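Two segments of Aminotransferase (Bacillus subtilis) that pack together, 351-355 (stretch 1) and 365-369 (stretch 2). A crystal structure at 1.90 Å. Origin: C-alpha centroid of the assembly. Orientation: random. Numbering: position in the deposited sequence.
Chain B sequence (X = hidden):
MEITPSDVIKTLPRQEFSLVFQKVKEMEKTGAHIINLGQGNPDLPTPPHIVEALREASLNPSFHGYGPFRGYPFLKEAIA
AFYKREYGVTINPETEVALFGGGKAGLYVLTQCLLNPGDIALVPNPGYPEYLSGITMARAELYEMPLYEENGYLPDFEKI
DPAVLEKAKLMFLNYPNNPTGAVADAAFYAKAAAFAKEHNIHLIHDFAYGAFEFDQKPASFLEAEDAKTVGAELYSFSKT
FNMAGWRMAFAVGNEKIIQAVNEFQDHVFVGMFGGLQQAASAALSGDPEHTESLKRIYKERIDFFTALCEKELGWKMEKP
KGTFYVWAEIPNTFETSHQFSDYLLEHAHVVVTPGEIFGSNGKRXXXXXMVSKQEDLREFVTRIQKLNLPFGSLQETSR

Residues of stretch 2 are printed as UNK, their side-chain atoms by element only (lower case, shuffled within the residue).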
# COMPACT_ATOMS: atom_id res chain seq x y z
N VAL B 351 23.84 -18.41 -6.30
CA VAL B 351 23.59 -17.25 -5.46
C VAL B 351 23.31 -17.64 -4.05
O VAL B 351 22.39 -18.44 -3.77
CB VAL B 351 22.41 -16.42 -5.99
CG1 VAL B 351 22.11 -15.21 -5.05
CG2 VAL B 351 22.70 -15.95 -7.38
N VAL B 352 24.14 -17.14 -3.15
CA VAL B 352 23.83 -17.08 -1.69
C VAL B 352 23.77 -15.59 -1.25
O VAL B 352 24.31 -14.73 -1.94
CB VAL B 352 24.82 -17.86 -0.83
CG1 VAL B 352 24.82 -19.32 -1.24
CG2 VAL B 352 26.22 -17.27 -0.95
N THR B 353 23.14 -15.30 -0.12
CA THR B 353 23.05 -13.93 0.33
C THR B 353 24.24 -13.64 1.23
O THR B 353 24.40 -14.31 2.24
CB THR B 353 21.78 -13.64 1.11
OG1 THR B 353 20.67 -14.27 0.49
CG2 THR B 353 21.53 -12.11 1.19
N PRO B 354 25.03 -12.61 0.92
CA PRO B 354 26.16 -12.32 1.81
C PRO B 354 25.65 -11.78 3.11
O PRO B 354 24.73 -10.97 3.13
CB PRO B 354 27.00 -11.29 1.01
CG PRO B 354 26.06 -10.69 0.04
CD PRO B 354 24.97 -11.67 -0.23
N GLY B 355 26.21 -12.28 4.21
CA GLY B 355 25.71 -11.98 5.52
C GLY B 355 25.77 -10.51 5.87
O GLY B 355 25.01 -10.02 6.65
N UNK B 365 29.46 -14.77 7.43
CA UNK B 365 28.46 -15.80 7.10
C UNK B 365 27.79 -15.47 5.79
O UNK B 365 27.86 -14.35 5.30
c UNK B 365 27.38 -15.88 8.18
c UNK B 365 28.85 -16.52 11.41
c UNK B 365 27.83 -16.47 9.46
n UNK B 365 28.27 -17.69 11.22
n UNK B 365 28.57 -15.75 10.38
c UNK B 365 27.65 -17.69 9.99
N UNK B 366 27.11 -16.47 5.24
CA UNK B 366 26.21 -16.28 4.13
C UNK B 366 24.86 -16.89 4.56
O UNK B 366 24.82 -17.85 5.36
c UNK B 366 27.90 -16.07 2.28
c UNK B 366 26.71 -16.84 2.80
c UNK B 366 27.05 -18.34 2.89
N UNK B 367 23.77 -16.35 4.02
CA UNK B 367 22.42 -16.91 4.22
C UNK B 367 22.02 -17.74 3.00
O UNK B 367 22.15 -17.28 1.86
n UNK B 367 18.65 -15.06 3.51
c UNK B 367 20.07 -16.36 4.99
n UNK B 367 16.95 -13.56 3.90
c UNK B 367 21.39 -15.82 4.44
c UNK B 367 17.71 -14.24 3.06
n UNK B 367 17.53 -14.13 1.74
c UNK B 367 18.95 -15.34 4.87
N UNK B 368 21.52 -18.93 3.24
CA UNK B 368 21.24 -19.88 2.16
C UNK B 368 19.81 -20.36 2.35
O UNK B 368 19.45 -20.79 3.43
c UNK B 368 21.98 -22.02 0.99
c UNK B 368 23.69 -20.66 2.21
c UNK B 368 22.21 -21.09 2.19
c UNK B 368 24.66 -21.84 2.19
N UNK B 369 18.98 -20.19 1.35
CA UNK B 369 17.55 -20.43 1.61
C UNK B 369 17.14 -21.75 1.03
O UNK B 369 17.59 -22.13 -0.06
c UNK B 369 16.67 -19.33 1.05
o UNK B 369 17.07 -19.07 -0.25

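Position 365 carries six side-chain atoms: one carbon leading to a five-membered ring of three carbons and two nitrogens. None of them makes a close contact with stretch 1. Only an imidazole fits, so this is His-365. The side chain comes nearest at its CB, 5.0 Å from Gly-355 CA; the ring leads away and stays farther off. The contact is made by the backbone, where Gly-355 N donates a hydrogen bond to His-365 O at 2.9 Å. Glycine matters on the other side of this bond, because a CB on Gly-355 would lie 2.4 Å from His-365 O, a clash. The histidine side chain, partly exposed, is not called on to fill space here.

Position 366 has three side-chain carbons, the first carrying the other two. A fork at CB with no heteroatom, and a CB 3.8 Å from Val-352 CG2, point to an apolar residue: Val-366. A compact branched side chain suits this buried place, where it packs against Val-352 and lies on the same face of the sheet as Pro-354, its CG1 4.2 Å from Pro-354 CA. Its own CA approaches Thr-353 O to 3.3 Å in a CA-H...O contact, common between neighbouring strands.

Position 367 shows an unbranched run of three carbons, a nitrogen, and then a carbon bearing two more nitrogens, one of which lies 3.4 Å from Thr-353 OG1. That guanidinium identifies Arg-367. On the face it shares with Thr-353, the chain is extended through chi1 and chi2 and turns at chi3 (p), and the approach of NH2 to Thr-353 OG1 is a weak hydrogen bond. NH1 and NH2 are also hydrogen-bonded elsewhere in the structure, so the buried group is not left unsatisfied.

Position 368 has four carbons, forked at the first, with one arm two carbons long; a carbon of that arm lies 3.9 Å from Val-352 CG1. This is Ile-368. The carbon is its CG1, and the apolar contact suits a buried hydrocarbon side chain.

Position 369 has one carbon and one oxygen, and neither touches stretch 1; hence Ser-369. Its OG is hydrogen-bonded elsewhere in the structure.

The contact is a short antiparallel pairing centred on Thr-353 and Arg-367, whose backbones exchange two nearly straight hydrogen bonds: Thr-353 N to Arg-367 O at 3.0 Å and Arg-367 N to Thr-353 O at 2.8 Å. Pro-354 has no amide hydrogen to donate, but it faces Val-366 in a non-hydrogen-bonded pair, where none is required. The bond from Gly-355 extends the pairing, while Val-352 adds apolar packing against Val-366 and Ile-368. Together the two segments bury 335 Å².

Stretch 2, residues 365-369: HVRIS
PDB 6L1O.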